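Local coordinates for DyP (Bjerkandera adusta, PDB 3VXJ), which is a dye-decolorizing heme peroxidase that probably oxidises dyes and phenols with hydrogen peroxide and here holds 2,6-dimethoxyphenol, at residues L8-D14 with I49-L55; F305-K311 with P388-I394; R315-G319 with F380-K384. One frame throughout, in Å; residues are numbered along the deposited sequence.

Contacts 1 and 2 are buried and contact 3 is partly buried, with one exposed residue, Phe382, at its margin. Contact 1 lies in the first α+β barrel domain, its centre about 34 Å from that of contact 2, and relies mainly on backbone hydrogen bonds and small side chains. Contacts 2 and 3 are neighbours, their centres about 12 Å apart; 315-319 with 380-384 is nested along the chain inside the loop closed by contact 2. Both touch the heme, contact 2 at its iron and contact 3 at a propionate. Lys311 with Phe380, and Arg310 with Asp317, tie them together. Contact 2 uses a buried histidine-carboxylate pair, contact 3 a salt bridge and aromatic rings.

Contact 1: L8-D14 with I49-L55; sequences LNNIQGD and ITSAAIL
Ile11 O is gripped from the segment 49-55 by two donors, the backbone N of Ala52 at 2.9 Å and, less strongly, the CA-H of Ser51, whose CA lies 3.2 Å from the same oxygen. Together with the bond from Gly13 N to Thr50 O (2.9 Å), this forms a single beta bridge between Gln12 and Ser51, just where the chain enters the short helix 52-55. The bridge belongs to the dimeric α+β barrel domain, in which 49-55 leads from helix 34-48 toward strand 65-71. Ala52 N lies almost on the line of the Ile11 C=O bond, whereas Leu8 O takes Ala53 N (3.1 Å) from above its carbonyl plane, so two first-turn amides of the helix find acceptors in 8-14.

Ser51 is the N-cap. Its OG sits between the backbone N and the carbonyl carbon (chi1 71°), from where it accepts the Ile54 N-H at 3.2 Å. With an alanine here the OG would be gone, and Ile54 N would probably keep just its weak bond to the backbone O of the capping residue, making the first helical turn less firmly held.

Small residues suit the interface. Gly13 lies against Ala52 and Leu55, and a CB on it would clash with Leu55 CD1 and Ser51 O. The alanines let the backbones come together, and Leu8 CB packs on Ala53 CB at 4.0 Å. Gln12 crosses Ile49 obliquely, its OE1 and CG beside the CG2 methyl, while its amide is hydrogen-bonded to Leu69 and Pro431. Ile433, in helix 433-440, lies against Gln12, Ile49 and Ser51. At the outer margin, the side chain of Asn9 reaches over Ala53 and brings OD1 to 3.4 Å from the methyl CB.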
loop_
_atom_site.group_PDB
_atom_site.type_symbol
_atom_site.label_atom_id
_atom_site.label_comp_id
_atom_site.label_asym_id
_atom_site.label_seq_id
_atom_site.Cartn_x
_atom_site.Cartn_y
_atom_site.Cartn_z
ATOM N N LEU A 8 -10.455 -4.886 19.887
ATOM C CA LEU A 8 -10.232 -5.570 18.613
ATOM C C LEU A 8 -11.526 -5.960 17.904
ATOM O O LEU A 8 -11.555 -6.039 16.678
ATOM C CB LEU A 8 -9.362 -6.812 18.811
ATOM C CG LEU A 8 -7.989 -6.639 19.468
ATOM C CD1 LEU A 8 -7.292 -7.984 19.590
ATOM C CD2 LEU A 8 -7.120 -5.660 18.709
ATOM N N ASN A 9 -12.584 -6.208 18.670
ATOM C CA ASN A 9 -13.893 -6.509 18.096
ATOM C C ASN A 9 -14.578 -5.308 17.447
ATOM O O ASN A 9 -15.609 -5.465 16.789
ATOM C CB ASN A 9 -14.829 -7.125 19.143
ATOM C CG ASN A 9 -14.398 -8.514 19.569
ATOM O OD1 ASN A 9 -14.824 -9.511 18.988
ATOM N ND2 ASN A 9 -13.551 -8.587 20.591
ATOM N N ASN A 10 -14.003 -4.117 17.634
ATOM C CA ASN A 10 -14.613 -2.887 17.142
ATOM C C ASN A 10 -13.810 -2.195 16.045
ATOM O O ASN A 10 -14.229 -1.160 15.530
ATOM C CB ASN A 10 -14.860 -1.905 18.290
ATOM C CG ASN A 10 -15.946 -0.907 17.962
ATOM O OD1 ASN A 10 -16.956 -1.274 17.354
ATOM N ND2 ASN A 10 -15.745 0.361 18.339
ATOM N N ILE A 11 -12.661 -2.765 15.696
ATOM C CA ILE A 11 -11.772 -2.176 14.691
ATOM C C ILE A 11 -11.880 -2.989 13.409
ATOM O O ILE A 11 -11.756 -4.211 13.426
ATOM C CB ILE A 11 -10.307 -2.149 15.195
ATOM C CG1 ILE A 11 -10.203 -1.203 16.403
ATOM C CG2 ILE A 11 -9.355 -1.706 14.067
ATOM C CD1 ILE A 11 -8.978 -1.401 17.280
ATOM N N GLN A 12 -12.145 -2.319 12.295
ATOM C CA GLN A 12 -12.202 -3.013 11.015
ATOM C C GLN A 12 -10.871 -3.718 10.723
ATOM O O GLN A 12 -9.795 -3.114 10.797
ATOM C CB GLN A 12 -12.628 -2.057 9.900
ATOM C CG GLN A 12 -14.063 -1.540 10.051
ATOM C CD GLN A 12 -14.622 -1.003 8.755
ATOM O OE1 GLN A 12 -14.734 -1.737 7.778
ATOM N NE2 GLN A 12 -14.958 0.284 8.726
ATOM N N GLY A 13 -10.955 -5.012 10.420
ATOM C CA GLY A 13 -9.786 -5.878 10.476
ATOM C C GLY A 13 -8.672 -5.578 9.487
ATOM O O GLY A 13 -7.507 -5.828 9.785
ATOM N N ASP A 14 -9.012 -5.059 8.308
ATOM C CA ASP A 14 -7.964 -4.780 7.318
ATOM C C ASP A 14 -6.973 -3.709 7.778
ATOM O O ASP A 14 -5.825 -3.701 7.339
ATOM C CB ASP A 14 -8.559 -4.413 5.959
ATOM C CG ASP A 14 -7.569 -4.588 4.822
ATOM O OD1 ASP A 14 -6.902 -5.642 4.773
ATOM O OD2 ASP A 14 -7.437 -3.657 3.994
ATOM N N ILE A 49 -19.405 -7.169 8.515
ATOM C CA ILE A 49 -18.195 -6.357 8.704
ATOM C C ILE A 49 -17.239 -7.047 9.672
ATOM O O ILE A 49 -17.582 -7.303 10.830
ATOM C CB ILE A 49 -18.507 -4.903 9.122
ATOM C CG1 ILE A 49 -19.298 -4.171 8.015
ATOM C CG2 ILE A 49 -17.209 -4.151 9.477
ATOM C CD1 ILE A 49 -18.533 -3.871 6.710
ATOM N N THR A 50 -16.041 -7.334 9.177
ATOM C CA THR A 50 -15.074 -8.184 9.855
ATOM C C THR A 50 -14.084 -7.400 10.709
ATOM O O THR A 50 -13.355 -6.540 10.197
ATOM C CB THR A 50 -14.315 -9.027 8.816
ATOM O OG1 THR A 50 -15.255 -9.583 7.883
ATOM C CG2 THR A 50 -13.550 -10.143 9.494
ATOM N N SER A 51 -14.061 -7.712 12.001
ATOM C CA SER A 51 -13.173 -7.064 12.956
ATOM C C SER A 51 -11.766 -7.659 12.979
ATOM O O SER A 51 -11.536 -8.772 12.492
ATOM C CB SER A 51 -13.762 -7.163 14.364
ATOM O OG SER A 51 -13.696 -8.502 14.840
ATOM N N ALA A 52 -10.834 -6.911 13.567
ATOM C CA ALA A 52 -9.496 -7.411 13.847
ATOM C C ALA A 52 -9.544 -8.699 14.681
ATOM O O ALA A 52 -8.763 -9.632 14.442
ATOM C CB ALA A 52 -8.680 -6.331 14.548
ATOM N N ALA A 53 -10.475 -8.763 15.635
ATOM C CA ALA A 53 -10.672 -9.973 16.453
ATOM C C ALA A 53 -10.972 -11.221 15.616
ATOM O O ALA A 53 -10.428 -12.297 15.890
ATOM C CB ALA A 53 -11.766 -9.754 17.493
ATOM N N ILE A 54 -11.829 -11.085 14.604
ATOM C CA ILE A 54 -12.162 -12.218 13.729
ATOM C C ILE A 54 -10.945 -12.654 12.909
ATOM O O ILE A 54 -10.699 -13.848 12.744
ATOM C CB ILE A 54 -13.393 -11.927 12.814
ATOM C CG1 ILE A 54 -14.674 -11.763 13.651
ATOM C CG2 ILE A 54 -13.568 -13.016 11.745
ATOM C CD1 ILE A 54 -15.151 -13.010 14.388
ATOM N N LEU A 55 -10.173 -11.681 12.425
ATOM C CA LEU A 55 -8.978 -11.966 11.627
ATOM C C LEU A 55 -7.872 -12.698 12.387
ATOM O O LEU A 55 -7.026 -13.337 11.773
ATOM C CB LEU A 55 -8.416 -10.693 10.987
ATOM C CG LEU A 55 -9.278 -10.001 9.933
ATOM C CD1 LEU A 55 -8.446 -9.007 9.123
ATOM C CD2 LEU A 55 -9.937 -10.994 9.023
#

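Contact 2: F305-K311 with P388-I394; sequences FGAHVRK and PGIEPII. With HEM (protoporphyrin IX containing Fe), chain B.
His308 binds the heme iron through NE2 (2.2 Å). From the other ring nitrogen, His308 ND1 donates its hydrogen to Glu391 OE1 over 2.8 Å, nearly straight at 175°. The acceptor lies in the plane of the imidazole, but the carboxylate is turned 69° from it, so ND1 arrives from above the carboxylate plane. Ile394 N reaches the same OE1 from the opposite face. Ile393 N holds OE2 at 2.8 Å, and these two amides fix the rotation of the carboxylate. A bend at chi2 (-76°) turns the glutamate back toward them. Ile394 CG1 packs 3.4 Å from His308 CE1, near the ring plane at its edge, and helps fix the imidazole's position; a water takes the iron's other axial site.

Farther out, Lys311 CG slides past Glu391 CG at 3.6 Å, and Lys311 NZ meets Gly389 O at 2.8 Å. The buried ammonium is satisfied further by Phe380 O and Trp374 O. At Gly389's backbone angles a CB would jam against the preceding carbonyl O, which calls for glycine. Ala307 is the N-cap and His308 opens helix 308-312; helix 249-261 touches Pro392 and Ile393, helix 367-375 Glu391 and Ile394, and strand 420-430 Ile393 and Ile394.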
loop_
_atom_site.group_PDB
_atom_site.type_symbol
_atom_site.label_atom_id
_atom_site.label_comp_id
_atom_site.label_asym_id
_atom_site.label_seq_id
_atom_site.Cartn_x
_atom_site.Cartn_y
_atom_site.Cartn_z
ATOM N N PHE A 305 20.760 5.050 -1.601
ATOM C CA PHE A 305 19.990 5.976 -0.773
ATOM C C PHE A 305 18.537 6.075 -1.234
ATOM O O PHE A 305 17.649 6.324 -0.416
ATOM C CB PHE A 305 20.609 7.376 -0.765
ATOM C CG PHE A 305 22.020 7.428 -0.238
ATOM C CD1 PHE A 305 22.376 6.780 0.945
ATOM C CD2 PHE A 305 22.991 8.177 -0.908
ATOM C CE1 PHE A 305 23.685 6.845 1.433
ATOM C CE2 PHE A 305 24.297 8.236 -0.431
ATOM C CZ PHE A 305 24.636 7.577 0.744
ATOM N N GLY A 306 18.305 5.865 -2.531
ATOM C CA GLY A 306 16.998 6.070 -3.160
ATOM C C GLY A 306 16.184 4.820 -3.485
ATOM O O GLY A 306 15.172 4.922 -4.181
ATOM N N ALA A 307 16.592 3.654 -2.972
ATOM C CA ALA A 307 15.822 2.415 -3.121
ATOM C C ALA A 307 14.412 2.564 -2.523
ATOM O O ALA A 307 14.225 3.262 -1.519
ATOM C CB ALA A 307 16.561 1.264 -2.467
ATOM N N HIS A 308 13.439 1.880 -3.128
ATOM C CA HIS A 308 12.043 1.994 -2.723
ATOM C C HIS A 308 11.832 1.917 -1.218
ATOM O O HIS A 308 11.235 2.824 -0.640
ATOM C CB HIS A 308 11.196 0.934 -3.440
ATOM C CG HIS A 308 9.733 1.002 -3.116
ATOM N ND1 HIS A 308 8.922 2.031 -3.549
ATOM C CD2 HIS A 308 8.934 0.165 -2.410
ATOM C CE1 HIS A 308 7.691 1.833 -3.115
ATOM N NE2 HIS A 308 7.665 0.698 -2.431
ATOM N N VAL A 309 12.286 0.835 -0.584
ATOM C CA VAL A 309 11.965 0.652 0.836
ATOM C C VAL A 309 12.683 1.660 1.725
ATOM O O VAL A 309 12.162 2.037 2.782
ATOM C CB VAL A 309 12.190 -0.803 1.329
ATOM C CG1 VAL A 309 11.288 -1.772 0.564
ATOM C CG2 VAL A 309 13.642 -1.220 1.232
ATOM N N ARG A 310 13.854 2.112 1.289
ATOM C CA ARG A 310 14.617 3.109 2.043
ATOM C C ARG A 310 13.989 4.502 1.957
ATOM O O ARG A 310 14.000 5.249 2.930
ATOM C CB ARG A 310 16.071 3.137 1.576
ATOM C CG ARG A 310 16.982 4.016 2.412
ATOM C CD ARG A 310 18.421 3.692 2.085
ATOM N NE ARG A 310 19.337 4.438 2.943
ATOM C CZ ARG A 310 20.658 4.275 2.963
ATOM N NH1 ARG A 310 21.248 3.424 2.118
ATOM N NH2 ARG A 310 21.394 4.981 3.816
ATOM N N LYS A 311 13.417 4.828 0.804
ATOM C CA LYS A 311 12.660 6.067 0.633
ATOM C C LYS A 311 11.360 6.085 1.426
ATOM O O LYS A 311 11.000 7.096 2.024
ATOM C CB LYS A 311 12.360 6.296 -0.838
ATOM C CG LYS A 311 13.576 6.738 -1.648
ATOM C CD LYS A 311 13.878 8.232 -1.492
ATOM C CE LYS A 311 14.298 8.843 -2.816
ATOM N NZ LYS A 311 14.311 10.334 -2.758
ATOM N N PRO A 388 20.577 11.454 -3.528
ATOM C CA PRO A 388 19.842 10.180 -3.706
ATOM C C PRO A 388 19.055 10.076 -5.018
ATOM O O PRO A 388 19.077 9.032 -5.675
ATOM C CB PRO A 388 18.912 10.144 -2.489
ATOM C CG PRO A 388 19.644 10.917 -1.453
ATOM C CD PRO A 388 20.312 12.054 -2.204
ATOM N N GLY A 389 18.361 11.141 -5.397
ATOM C CA GLY A 389 17.551 11.092 -6.606
ATOM C C GLY A 389 16.128 10.625 -6.356
ATOM O O GLY A 389 15.671 10.540 -5.212
ATOM N N ILE A 390 15.430 10.339 -7.450
ATOM C CA ILE A 390 14.012 10.014 -7.433
ATOM C C ILE A 390 13.824 8.507 -7.279
ATOM O O ILE A 390 14.474 7.727 -7.969
ATOM C CB ILE A 390 13.345 10.521 -8.739
ATOM C CG1 ILE A 390 13.629 12.020 -8.949
ATOM C CG2 ILE A 390 11.847 10.184 -8.764
ATOM C CD1 ILE A 390 13.337 12.884 -7.707
ATOM N N GLU A 391 12.943 8.103 -6.369
ATOM C CA GLU A 391 12.716 6.691 -6.109
ATOM C C GLU A 391 12.272 6.022 -7.427
ATOM O O GLU A 391 11.289 6.454 -8.038
ATOM C CB GLU A 391 11.663 6.558 -5.015
ATOM C CG GLU A 391 11.653 5.210 -4.311
ATOM C CD GLU A 391 11.029 4.129 -5.153
ATOM O OE1 GLU A 391 9.779 4.098 -5.236
ATOM O OE2 GLU A 391 11.790 3.307 -5.731
ATOM N N PRO A 392 13.007 4.988 -7.883
ATOM C CA PRO A 392 12.751 4.452 -9.227
ATOM C C PRO A 392 11.425 3.719 -9.430
ATOM O O PRO A 392 10.976 3.634 -10.574
ATOM C CB PRO A 392 13.928 3.494 -9.462
ATOM C CG PRO A 392 14.395 3.126 -8.072
ATOM C CD PRO A 392 14.212 4.392 -7.275
ATOM N N ILE A 393 10.812 3.191 -8.369
ATOM C CA ILE A 393 9.562 2.455 -8.517
ATOM C C ILE A 393 8.354 3.390 -8.570
ATOM O O ILE A 393 7.580 3.334 -9.533
ATOM C CB ILE A 393 9.425 1.359 -7.435
ATOM C CG1 ILE A 393 10.665 0.434 -7.436
ATOM C CG2 ILE A 393 8.135 0.550 -7.609
ATOM C CD1 ILE A 393 11.070 -0.142 -8.811
ATOM N N ILE A 394 8.186 4.252 -7.564
ATOM C CA ILE A 394 7.003 5.132 -7.530
ATOM C C ILE A 394 7.291 6.633 -7.435
ATOM O O ILE A 394 6.365 7.422 -7.360
ATOM C CB ILE A 394 5.900 4.681 -6.499
ATOM C CG1 ILE A 394 6.487 4.338 -5.133
ATOM C CG2 ILE A 394 5.086 3.507 -7.060
ATOM C CD1 ILE A 394 6.827 5.551 -4.286
HETATM C CHA HEM B . 7.565 -1.906 0.725
HETATM C CHB HEM B . 6.317 -2.814 -3.856
HETATM C CHC HEM B . 3.974 1.410 -4.103
HETATM C CHD HEM B . 5.179 2.328 0.489
HETATM C C1A HEM B . 7.461 -2.502 -0.501
HETATM C C2A HEM B . 8.085 -3.749 -0.883
HETATM C C3A HEM B . 7.744 -3.991 -2.161
HETATM C C4A HEM B . 6.875 -2.925 -2.603
HETATM C CMA HEM B . 8.153 -5.198 -3.027
HETATM C CAA HEM B . 9.028 -4.575 0.022
HETATM C CBA HEM B . 8.336 -5.604 0.918
HETATM C CGA HEM B . 7.580 -5.000 2.079
HETATM O O1A HEM B . 8.196 -4.481 3.034
HETATM O O2A HEM B . 6.320 -5.072 2.058
HETATM C C1B HEM B . 5.560 -1.758 -4.324
HETATM C C2B HEM B . 4.986 -1.651 -5.648
HETATM C C3B HEM B . 4.330 -0.477 -5.716
HETATM C C4B HEM B . 4.467 0.171 -4.429
HETATM C CMB HEM B . 5.153 -2.719 -6.752
HETATM C CAB HEM B . 3.529 0.111 -6.897
HETATM C CBB HEM B . 3.001 -0.658 -7.851
HETATM C C1C HEM B . 4.139 2.042 -2.896
HETATM C C2C HEM B . 3.673 3.376 -2.569
HETATM C C3C HEM B . 4.020 3.638 -1.299
HETATM C C4C HEM B . 4.708 2.470 -0.793
HETATM C CMC HEM B . 2.902 4.287 -3.543
HETATM C CAC HEM B . 3.754 4.913 -0.456
HETATM C CBC HEM B . 3.802 6.139 -0.996
HETATM C C1D HEM B . 5.865 1.247 0.978
HETATM C C2D HEM B . 6.245 1.102 2.362
HETATM C C3D HEM B . 6.990 -0.194 2.431
HETATM C C4D HEM B . 6.987 -0.720 1.090
HETATM C CMD HEM B . 5.992 2.045 3.550
HETATM C CAD HEM B . 7.621 -0.770 3.708
HETATM C CBD HEM B . 8.968 -0.080 3.902
HETATM C CGD HEM B . 9.652 -0.543 5.160
HETATM O O1D HEM B . 10.846 -0.938 5.065
HETATM O O2D HEM B . 9.028 -0.517 6.244
HETATM N NA HEM B . 6.757 -2.022 -1.576
HETATM N NB HEM B . 5.255 -0.609 -3.606
HETATM N NC HEM B . 4.798 1.540 -1.799
HETATM N ND HEM B . 6.291 0.136 0.252
HETATM FE FE HEM B . 5.830 -0.205 -1.712
HETATM O O HOH W 1 20.151 6.740 -4.565
HETATM O O HOH W 2 4.216 -1.179 -1.068
#

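Contact 3: R315-G319 with F380-K384; sequences RQDLG and FPFSK. With 3DM (2,6-dimethoxyphenol), chain D; 3DM (2,6-dimethoxyphenol), chain E; HEM (protoporphyrin IX containing Fe), chain B.
Two loops bordering the sites of 2,6-dimethoxyphenol meet here, the turn of 3-10 helix at 316-318 lying against 380-384, with Asp317 at the centre. Its OD1 forms a salt bridge with Lys384 NZ (2.8 Å), the two side chains crossing at about a right angle and the ammonium lying above the carboxylate plane. OD2 is paired with Arg310, so one aspartate serves two cations. A water donates to Asp317 O and Phe382 O and accepts from Lys384 NZ, which also bonds Leu297 O.

Apolar groups pack beside this network. Leu318 CD2 meets Phe380 CZ at the ring edge (3.9 Å), while CD1 turns to the methoxy carbon C7 of one phenol, 3.8 Å away. Pro381 follows a cis peptide bond, and its CB lies over the centre of the Phe380 ring. Arg315, its chain extended from CG to NE, donates from NH2 to the heme propionate O1D at 2.9 Å. A second phenol gives its hydroxyl to Ser383 O. Phe380 also stacks on Trp374 of helix 367-375; the 315-319 loop runs from helix 308-312 toward strand 328-334, while the loop holding 380-384 leads on to strand 401-403.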
loop_
_atom_site.group_PDB
_atom_site.type_symbol
_atom_site.label_atom_id
_atom_site.label_comp_id
_atom_site.label_asym_id
_atom_site.label_seq_id
_atom_site.Cartn_x
_atom_site.Cartn_y
_atom_site.Cartn_z
ATOM N N ARG A 315 14.227 4.529 8.170
ATOM C CA ARG A 315 14.891 3.929 9.339
ATOM C C ARG A 315 15.953 4.895 9.896
ATOM O O ARG A 315 15.622 6.056 10.168
ATOM C CB ARG A 315 15.407 2.507 9.027
ATOM C CG ARG A 315 14.299 1.609 8.509
ATOM C CD ARG A 315 14.723 0.159 8.303
ATOM N NE ARG A 315 13.641 -0.558 7.620
ATOM C CZ ARG A 315 13.222 -1.795 7.880
ATOM N NH1 ARG A 315 13.797 -2.533 8.821
ATOM N NH2 ARG A 315 12.207 -2.285 7.192
ATOM N N GLN A 316 17.200 4.451 10.075
ATOM C CA GLN A 316 18.223 5.291 10.713
ATOM C C GLN A 316 18.666 6.495 9.879
ATOM O O GLN A 316 19.352 7.376 10.396
ATOM C CB GLN A 316 19.436 4.448 11.152
ATOM C CG GLN A 316 20.449 5.160 12.065
ATOM C CD GLN A 316 19.890 5.523 13.435
ATOM O OE1 GLN A 316 18.929 4.916 13.912
ATOM N NE2 GLN A 316 20.504 6.510 14.075
ATOM N N ASP A 317 18.263 6.575 8.610
ATOM C CA ASP A 317 18.502 7.822 7.861
ATOM C C ASP A 317 17.837 9.024 8.552
ATOM O O ASP A 317 18.259 10.168 8.353
ATOM C CB ASP A 317 17.996 7.739 6.415
ATOM C CG ASP A 317 18.846 6.846 5.524
ATOM O OD1 ASP A 317 20.050 6.633 5.785
ATOM O OD2 ASP A 317 18.273 6.379 4.515
ATOM N N LEU A 318 16.811 8.769 9.365
ATOM C CA LEU A 318 16.147 9.846 10.117
ATOM C C LEU A 318 16.878 10.221 11.409
ATOM O O LEU A 318 16.544 11.236 12.030
ATOM C CB LEU A 318 14.685 9.493 10.415
ATOM C CG LEU A 318 13.763 9.318 9.212
ATOM C CD1 LEU A 318 12.353 9.025 9.690
ATOM C CD2 LEU A 318 13.778 10.548 8.311
ATOM N N GLY A 319 17.858 9.410 11.805
ATOM C CA GLY A 319 18.654 9.676 13.005
ATOM C C GLY A 319 18.269 8.847 14.216
ATOM O O GLY A 319 18.941 8.900 15.251
ATOM N N PHE A 380 16.321 13.780 -0.676
ATOM C CA PHE A 380 16.022 12.941 0.474
ATOM C C PHE A 380 16.427 11.492 0.202
ATOM O O PHE A 380 16.153 10.985 -0.879
ATOM C CB PHE A 380 14.543 12.999 0.860
ATOM C CG PHE A 380 14.270 12.251 2.113
ATOM C CD1 PHE A 380 14.379 12.887 3.345
ATOM C CD2 PHE A 380 14.029 10.882 2.081
ATOM C CE1 PHE A 380 14.225 12.178 4.514
ATOM C CE2 PHE A 380 13.873 10.174 3.241
ATOM C CZ PHE A 380 13.959 10.823 4.466
ATOM N N PRO A 381 17.061 10.808 1.180
ATOM C CA PRO A 381 17.406 11.246 2.543
ATOM C C PRO A 381 18.443 12.370 2.562
ATOM O O PRO A 381 19.227 12.519 1.625
ATOM C CB PRO A 381 17.957 9.972 3.203
ATOM C CG PRO A 381 18.425 9.142 2.066
ATOM C CD PRO A 381 17.412 9.387 0.981
ATOM N N PHE A 382 18.434 13.138 3.642
ATOM C CA PHE A 382 19.272 14.322 3.757
ATOM C C PHE A 382 20.678 13.959 4.221
ATOM O O PHE A 382 20.915 12.848 4.722
ATOM C CB PHE A 382 18.629 15.336 4.717
ATOM C CG PHE A 382 18.121 14.727 5.995
ATOM C CD1 PHE A 382 18.986 14.459 7.053
ATOM C CD2 PHE A 382 16.771 14.419 6.140
ATOM C CE1 PHE A 382 18.518 13.887 8.230
ATOM C CE2 PHE A 382 16.289 13.847 7.318
ATOM C CZ PHE A 382 17.166 13.582 8.364
ATOM N N SER A 383 21.605 14.899 4.031
ATOM C CA SER A 383 22.985 14.802 4.530
ATOM C C SER A 383 23.787 13.620 3.971
ATOM O O SER A 383 24.622 13.038 4.673
ATOM C CB SER A 383 23.001 14.786 6.065
ATOM O OG SER A 383 22.310 15.906 6.597
ATOM N N LYS A 384 23.527 13.270 2.709
ATOM C CA LYS A 384 24.241 12.176 2.044
ATOM C C LYS A 384 25.337 12.710 1.119
ATOM O O LYS A 384 25.211 13.821 0.591
ATOM C CB LYS A 384 23.267 11.293 1.255
ATOM C CG LYS A 384 22.168 10.628 2.081
ATOM C CD LYS A 384 22.688 9.985 3.350
ATOM C CE LYS A 384 21.601 9.166 3.999
ATOM N NZ LYS A 384 21.975 8.655 5.341
HETATM O O1 3DM D . 11.420 1.467 11.076
HETATM C C1 3DM D . 12.505 2.049 11.696
HETATM C C2 3DM D . 12.587 3.435 11.869
HETATM O O2 3DM D . 11.566 4.221 11.400
HETATM C C7 3DM D . 11.823 5.625 11.236
HETATM C C3 3DM D . 13.709 3.973 12.516
HETATM C C4 3DM D . 14.742 3.141 12.957
HETATM C C5 3DM D . 14.654 1.763 12.790
HETATM C C6 3DM D . 13.536 1.221 12.155
HETATM O O3 3DM D . 13.395 -0.124 11.956
HETATM C C8 3DM D . 14.577 -0.950 12.131
HETATM O O1 3DM E . 27.367 12.238 4.775
HETATM C C1 3DM E . 28.418 12.830 4.143
HETATM C C2 3DM E . 29.691 12.270 4.254
HETATM O O2 3DM E . 29.824 11.133 5.002
HETATM C C7 3DM E . 31.171 10.671 5.216
HETATM C C3 3DM E . 30.773 12.874 3.600
HETATM C C4 3DM E . 30.576 14.034 2.845
HETATM C C5 3DM E . 29.298 14.592 2.740
HETATM C C6 3DM E . 28.215 13.990 3.393
HETATM O O3 3DM E . 26.941 14.491 3.312
HETATM C C8 3DM E . 26.833 15.886 2.962
HETATM C CHA HEM B . 7.565 -1.906 0.725
HETATM C CHB HEM B . 6.317 -2.814 -3.856
HETATM C CHC HEM B . 3.974 1.410 -4.103
HETATM C CHD HEM B . 5.179 2.328 0.489
HETATM C C1A HEM B . 7.461 -2.502 -0.501
HETATM C C2A HEM B . 8.085 -3.749 -0.883
HETATM C C3A HEM B . 7.744 -3.991 -2.161
HETATM C C4A HEM B . 6.875 -2.925 -2.603
HETATM C CMA HEM B . 8.153 -5.198 -3.027
HETATM C CAA HEM B . 9.028 -4.575 0.022
HETATM C CBA HEM B . 8.336 -5.604 0.918
HETATM C CGA HEM B . 7.580 -5.000 2.079
HETATM O O1A HEM B . 8.196 -4.481 3.034
HETATM O O2A HEM B . 6.320 -5.072 2.058
HETATM C C1B HEM B . 5.560 -1.758 -4.324
HETATM C C2B HEM B . 4.986 -1.651 -5.648
HETATM C C3B HEM B . 4.330 -0.477 -5.716
HETATM C C4B HEM B . 4.467 0.171 -4.429
HETATM C CMB HEM B . 5.153 -2.719 -6.752
HETATM C CAB HEM B . 3.529 0.111 -6.897
HETATM C CBB HEM B . 3.001 -0.658 -7.851
HETATM C C1C HEM B . 4.139 2.042 -2.896
HETATM C C2C HEM B . 3.673 3.376 -2.569
HETATM C C3C HEM B . 4.020 3.638 -1.299
HETATM C C4C HEM B . 4.708 2.470 -0.793
HETATM C CMC HEM B . 2.902 4.287 -3.543
HETATM C CAC HEM B . 3.754 4.913 -0.456
HETATM C CBC HEM B . 3.802 6.139 -0.996
HETATM C C1D HEM B . 5.865 1.247 0.978
HETATM C C2D HEM B . 6.245 1.102 2.362
HETATM C C3D HEM B . 6.990 -0.194 2.431
HETATM C C4D HEM B . 6.987 -0.720 1.090
HETATM C CMD HEM B . 5.992 2.045 3.550
HETATM C CAD HEM B . 7.621 -0.770 3.708
HETATM C CBD HEM B . 8.968 -0.080 3.902
HETATM C CGD HEM B . 9.652 -0.543 5.160
HETATM O O1D HEM B . 10.846 -0.938 5.065
HETATM O O2D HEM B . 9.028 -0.517 6.244
HETATM N NA HEM B . 6.757 -2.022 -1.576
HETATM N NB HEM B . 5.255 -0.609 -3.606
HETATM N NC HEM B . 4.798 1.540 -1.799
HETATM N ND HEM B . 6.291 0.136 0.252
HETATM FE FE HEM B . 5.830 -0.205 -1.712
HETATM O O HOH W 3 20.100 10.733 6.360
HETATM O O HOH W 2 4.216 -1.179 -1.068
#